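Local coordinates for protein arylamine n-acetyltransferase (Mycobacterium smegmatis, PDB 1W5R) that catalyses, in its unsubstituted form, the transfer of an acetyl group to arylamines, probably from acetyl-coenzyme A and by way of a catalytic triad, at residues I39-L44 with G210-V215; G134-T139 with D219-L224. The protein carries 1 engineered substitution. All blocks are in the same frame, centred on the assembly; numbering follows the deposited sequence.

From the N terminus, residues 39-44 come first, just after helix 25-38, and interaction 1 closes a loop of 165 residues when they meet 210-215. Within that loop lies 134-139, whose partner 219-224 falls beyond it, so interaction 2, closing a shorter loop of 79 residues, crosses interaction 1 along the chain. Strands 212-216 and 220-225 are antiparallel neighbours in a five-stranded sheet. Interaction 1 adds strand 41-42 at the edge of this sheet, while interaction 2 ties strand 220-225 to a loop of the eight-stranded sheet. The two contacts also touch, Ala214 packing against Gly135.

Interaction 1 (I39-L44 with G210-V215); sequences IPFENL and GLTVAV
Asn43 and the backbone of 210-212 illustrate how a side chain can prolong strand pairing where the main chain leaves the sheet. From CB, a chi1 of 71° carries CG between the backbone N and the carbonyl carbon, and Asn43 CG lies 3.7 Å from Thr212 N and almost as near Gly210 O. OD1 accepts a nearly straight bond from Thr212 N (2.9 Å, 171°), the donor lying above the carbonyl plane. ND2 gives a hydrogen to Gly210 O at 2.8 Å, close to the amide plane, and another to Phe207 O, so both ends of the amide are gripped and its rotation is fixed. Further along, Phe41 N bonds to Ala214 O and Ala214 N to Phe41 O, each at 2.8 Å. Their CB atoms lie 4.0 Å apart on one face, where Phe41 CE2 also meets Thr212 CG2 at 3.8 Å. That ring touches the engineered Gln73. Leu44 CD2 packs beside Leu211 CD1 (3.7 Å). Glu42 turns its carboxylate away to Arg69. Such pairing is that of a short antiparallel edge strand, here joining the N-terminal helical region to the C-terminal sheet of the arylamine N-acetyltransferase fold.

Interaction 2 (G134-T139 with D219-L224); sequences GGQTLT and DARYNL
Arg221 and the carbonyls of Gly135 and Thr137 show how one guanidinium can hold a loop by its backbone carbonyls. Three hydrogen bonds do the work. NH1 donates both to Gly135 O and to Thr137 O, each at 2.9 Å, and NH2 adds a longer bond of 3.2 Å to that same Thr137 O. Thr137 O is therefore gripped end-on by two nitrogens and sits at the edge of the guanidinium, near its plane, whereas Gly135 O is tilted 18° from it. The side chain is extended from CG to NE, and on the way Arg221 CD passes 3.2 Å from Gly135 O. Nearby, a water accepts a bond from Gly135 N (2.9 Å).

Charge pairing comes from outside the two segments: NH2 also forms a salt bridge with Glu155, which probably offsets the charge of this buried guanidinium.

The loop contains a type I beta turn from Gly134 to Thr137, closed by Thr137 N to Gly134 O. It connects strands 127-129 and 142-143 of the eight-stranded sheet, while Arg221 belongs to the central strand of the five-stranded one, so the arginine bridges the two sheets of the N-acetyltransferase fold.

Side-chain contacts flank the guanidinium. The Gln136 side chain crosses that of Arg221 at about a right angle, one end of its amide over a guanidinium face, toward the rim, the planes 45° apart. Thr139 meets the arginine tip to tip, Thr139 CG2 lying 3.6 Å from Arg221 NH2. Gly135, a glycine where the strand comes close, has its CA 4.1 Å from Tyr222 O.

Interaction 1 (I39-L44 with G210-V215)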
loop_
_atom_site.group_PDB
_atom_site.type_symbol
_atom_site.label_atom_id
_atom_site.label_comp_id
_atom_site.label_asym_id
_atom_site.label_seq_id
_atom_site.Cartn_x
_atom_site.Cartn_y
_atom_site.Cartn_z
ATOM N N ILE A 39 0.926 -18.806 -11.240
ATOM C CA ILE A 39 0.754 -19.818 -10.192
ATOM C C ILE A 39 1.381 -19.243 -8.916
ATOM O O ILE A 39 2.594 -19.053 -8.853
ATOM C CB ILE A 39 1.391 -21.194 -10.564
ATOM C CG1 ILE A 39 0.917 -21.672 -11.950
ATOM C CG2 ILE A 39 1.063 -22.247 -9.498
ATOM C CD1 ILE A 39 1.542 -23.020 -12.388
ATOM N N PRO A 40 0.547 -18.937 -7.916
ATOM C CA PRO A 40 1.103 -18.318 -6.725
ATOM C C PRO A 40 1.839 -19.297 -5.808
ATOM O O PRO A 40 1.581 -20.506 -5.831
ATOM C CB PRO A 40 -0.140 -17.759 -6.030
ATOM C CG PRO A 40 -1.221 -18.759 -6.375
ATOM C CD PRO A 40 -0.914 -19.129 -7.811
ATOM N N PHE A 41 2.763 -18.762 -5.018
ATOM C CA PHE A 41 3.284 -19.481 -3.864
ATOM C C PHE A 41 2.168 -19.487 -2.811
ATOM O O PHE A 41 1.538 -18.461 -2.542
ATOM C CB PHE A 41 4.522 -18.766 -3.314
ATOM C CG PHE A 41 5.207 -19.498 -2.209
ATOM C CD1 PHE A 41 6.385 -20.206 -2.460
ATOM C CD2 PHE A 41 4.691 -19.474 -0.905
ATOM C CE1 PHE A 41 7.046 -20.889 -1.427
ATOM C CE2 PHE A 41 5.337 -20.161 0.137
ATOM C CZ PHE A 41 6.519 -20.877 -0.132
ATOM N N GLU A 42 1.896 -20.652 -2.235
ATOM C CA GLU A 42 1.010 -20.714 -1.060
ATOM C C GLU A 42 1.307 -21.963 -0.260
ATOM O O GLU A 42 1.772 -22.976 -0.801
ATOM C CB GLU A 42 -0.474 -20.700 -1.432
ATOM C CG GLU A 42 -0.825 -21.758 -2.479
ATOM C CD GLU A 42 -1.926 -22.696 -2.058
ATOM O OE1 GLU A 42 -1.839 -23.249 -0.939
ATOM O OE2 GLU A 42 -2.842 -22.920 -2.869
ATOM N N ASN A 43 1.022 -21.886 1.033
ATOM C CA ASN A 43 1.185 -23.040 1.920
ATOM C C ASN A 43 -0.113 -23.369 2.657
ATOM O O ASN A 43 -0.073 -23.752 3.813
ATOM C CB ASN A 43 2.289 -22.776 2.950
ATOM C CG ASN A 43 1.865 -21.742 3.972
ATOM O OD1 ASN A 43 1.187 -20.776 3.619
ATOM N ND2 ASN A 43 2.238 -21.945 5.239
ATOM N N LEU A 44 -1.256 -23.206 2.002
ATOM C CA LEU A 44 -2.520 -23.494 2.691
ATOM C C LEU A 44 -2.614 -24.954 3.154
ATOM O O LEU A 44 -3.179 -25.221 4.216
ATOM C CB LEU A 44 -3.716 -23.141 1.823
ATOM C CG LEU A 44 -3.934 -21.630 1.696
ATOM C CD1 LEU A 44 -4.669 -21.329 0.394
ATOM C CD2 LEU A 44 -4.665 -21.048 2.912
ATOM N N GLY A 210 2.378 -20.447 10.123
ATOM C CA GLY A 210 1.712 -19.278 9.585
ATOM C C GLY A 210 1.387 -19.461 8.123
ATOM O O GLY A 210 1.571 -20.556 7.575
ATOM N N LEU A 211 0.931 -18.368 7.504
ATOM C CA LEU A 211 0.429 -18.357 6.139
ATOM C C LEU A 211 1.319 -17.487 5.263
ATOM O O LEU A 211 1.522 -16.308 5.576
ATOM C CB LEU A 211 -0.982 -17.755 6.138
ATOM C CG LEU A 211 -1.582 -17.407 4.774
ATOM C CD1 LEU A 211 -2.020 -18.662 4.055
ATOM C CD2 LEU A 211 -2.760 -16.446 4.916
ATOM N N THR A 212 1.833 -18.055 4.170
ATOM C CA THR A 212 2.597 -17.284 3.184
ATOM C C THR A 212 1.976 -17.499 1.814
ATOM O O THR A 212 1.792 -18.645 1.381
ATOM C CB THR A 212 4.074 -17.703 3.110
ATOM O OG1 THR A 212 4.711 -17.433 4.359
ATOM C CG2 THR A 212 4.806 -16.944 1.995
ATOM N N VAL A 213 1.639 -16.397 1.148
ATOM C CA VAL A 213 1.100 -16.432 -0.209
ATOM C C VAL A 213 1.849 -15.388 -1.025
ATOM O O VAL A 213 2.098 -14.283 -0.542
ATOM C CB VAL A 213 -0.437 -16.157 -0.222
ATOM C CG1 VAL A 213 -1.005 -16.318 -1.630
ATOM C CG2 VAL A 213 -1.164 -17.094 0.726
ATOM N N ALA A 214 2.248 -15.723 -2.251
ATOM C CA ALA A 214 2.999 -14.748 -3.037
ATOM C C ALA A 214 2.764 -14.908 -4.525
ATOM O O ALA A 214 2.345 -15.971 -4.990
ATOM C CB ALA A 214 4.502 -14.833 -2.725
ATOM N N VAL A 215 3.024 -13.844 -5.272
ATOM C CA VAL A 215 2.975 -13.916 -6.733
ATOM C C VAL A 215 3.848 -12.778 -7.247
ATOM O O VAL A 215 4.078 -11.802 -6.529
ATOM C CB VAL A 215 1.523 -13.835 -7.280
ATOM C CG1 VAL A 215 0.950 -12.406 -7.168
ATOM C CG2 VAL A 215 1.453 -14.381 -8.706
#

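Interaction 2 (G134-T139 with D219-L224)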
loop_
_atom_site.group_PDB
_atom_site.type_symbol
_atom_site.label_atom_id
_atom_site.label_comp_id
_atom_site.label_asym_id
_atom_site.label_seq_id
_atom_site.Cartn_x
_atom_site.Cartn_y
_atom_site.Cartn_z
ATOM N N GLY A 134 9.031 -18.028 -3.488
ATOM C CA GLY A 134 7.981 -17.132 -2.976
ATOM C C GLY A 134 8.124 -15.716 -3.512
ATOM O O GLY A 134 8.501 -15.513 -4.673
ATOM N N GLY A 135 7.853 -14.725 -2.666
ATOM C CA GLY A 135 7.878 -13.329 -3.111
ATOM C C GLY A 135 9.195 -12.844 -3.713
ATOM O O GLY A 135 9.175 -11.984 -4.597
ATOM N N GLN A 136 10.321 -13.381 -3.226
ATOM C CA GLN A 136 11.646 -12.988 -3.706
ATOM C C GLN A 136 12.246 -14.008 -4.685
ATOM O O GLN A 136 13.456 -14.021 -4.907
ATOM C CB GLN A 136 12.593 -12.723 -2.521
ATOM C CG GLN A 136 13.849 -11.904 -2.858
ATOM C CD GLN A 136 13.538 -10.554 -3.492
ATOM O OE1 GLN A 136 13.911 -10.284 -4.658
ATOM N NE2 GLN A 136 12.853 -9.715 -2.755
ATOM N N THR A 137 11.399 -14.848 -5.274
ATOM C CA THR A 137 11.908 -15.874 -6.196
ATOM C C THR A 137 12.508 -15.253 -7.456
ATOM O O THR A 137 12.086 -14.160 -7.895
ATOM C CB THR A 137 10.806 -16.872 -6.593
ATOM O OG1 THR A 137 11.410 -18.123 -6.964
ATOM C CG2 THR A 137 9.916 -16.333 -7.720
ATOM N N LEU A 138 13.480 -15.949 -8.040
ATOM C CA LEU A 138 14.035 -15.538 -9.337
ATOM C C LEU A 138 12.960 -15.422 -10.403
ATOM O O LEU A 138 12.104 -16.294 -10.525
ATOM C CB LEU A 138 15.074 -16.537 -9.823
ATOM C CG LEU A 138 16.521 -16.347 -9.371
ATOM C CD1 LEU A 138 17.361 -17.560 -9.722
ATOM C CD2 LEU A 138 17.138 -15.107 -10.009
ATOM N N THR A 139 13.022 -14.329 -11.171
ATOM C CA THR A 139 12.039 -14.068 -12.216
ATOM C C THR A 139 12.623 -14.221 -13.618
ATOM O O THR A 139 11.939 -13.959 -14.622
ATOM C CB THR A 139 11.425 -12.672 -12.048
ATOM O OG1 THR A 139 12.451 -11.676 -12.174
ATOM C CG2 THR A 139 10.713 -12.567 -10.671
ATOM N N ASP A 219 5.551 -5.929 -12.873
ATOM C CA ASP A 219 5.738 -4.655 -12.159
ATOM C C ASP A 219 6.010 -4.776 -10.674
ATOM O O ASP A 219 6.514 -3.834 -10.064
ATOM C CB ASP A 219 4.509 -3.761 -12.320
ATOM C CG ASP A 219 4.293 -3.314 -13.745
ATOM O OD1 ASP A 219 5.288 -3.098 -14.466
ATOM O OD2 ASP A 219 3.115 -3.158 -14.132
ATOM N N ALA A 220 5.666 -5.910 -10.068
ATOM C CA ALA A 220 5.729 -5.950 -8.605
ATOM C C ALA A 220 5.851 -7.350 -8.034
ATOM O O ALA A 220 5.367 -8.301 -8.634
ATOM C CB ALA A 220 4.516 -5.250 -7.993
ATOM N N ARG A 221 6.462 -7.434 -6.858
ATOM C CA ARG A 221 6.471 -8.663 -6.061
ATOM C C ARG A 221 5.453 -8.518 -4.948
ATOM O O ARG A 221 5.449 -7.503 -4.245
ATOM C CB ARG A 221 7.855 -8.904 -5.462
ATOM C CG ARG A 221 8.951 -9.095 -6.504
ATOM C CD ARG A 221 10.320 -9.217 -5.838
ATOM N NE ARG A 221 11.402 -9.557 -6.775
ATOM C CZ ARG A 221 11.615 -10.782 -7.266
ATOM N NH1 ARG A 221 10.815 -11.794 -6.929
ATOM N NH2 ARG A 221 12.630 -11.001 -8.100
ATOM N N TYR A 222 4.618 -9.540 -4.778
ATOM C CA TYR A 222 3.589 -9.556 -3.741
ATOM C C TYR A 222 3.872 -10.668 -2.763
ATOM O O TYR A 222 4.053 -11.813 -3.169
ATOM C CB TYR A 222 2.207 -9.792 -4.368
ATOM C CG TYR A 222 1.803 -8.693 -5.315
ATOM C CD1 TYR A 222 2.226 -8.705 -6.643
ATOM C CD2 TYR A 222 1.002 -7.637 -4.878
ATOM C CE1 TYR A 222 1.858 -7.694 -7.512
ATOM C CE2 TYR A 222 0.631 -6.611 -5.746
ATOM C CZ TYR A 222 1.055 -6.649 -7.060
ATOM O OH TYR A 222 0.706 -5.628 -7.926
ATOM N N ASN A 223 3.925 -10.326 -1.474
ATOM C CA ASN A 223 4.176 -11.336 -0.455
ATOM C C ASN A 223 3.319 -11.117 0.773
ATOM O O ASN A 223 3.500 -10.122 1.488
ATOM C CB ASN A 223 5.638 -11.398 -0.038
ATOM C CG ASN A 223 5.914 -12.612 0.823
ATOM O OD1 ASN A 223 5.845 -13.726 0.345
ATOM N ND2 ASN A 223 6.153 -12.399 2.106
ATOM N N LEU A 224 2.395 -12.045 0.991
ATOM C CA LEU A 224 1.495 -12.013 2.143
ATOM C C LEU A 224 2.026 -12.960 3.210
ATOM O O LEU A 224 2.268 -14.129 2.923
ATOM C CB LEU A 224 0.107 -12.485 1.702
ATOM C CG LEU A 224 -0.983 -12.591 2.780
ATOM C CD1 LEU A 224 -1.475 -11.184 3.157
ATOM C CD2 LEU A 224 -2.163 -13.438 2.313
HETATM O O HOH W 1 7.467 -15.526 0.089
#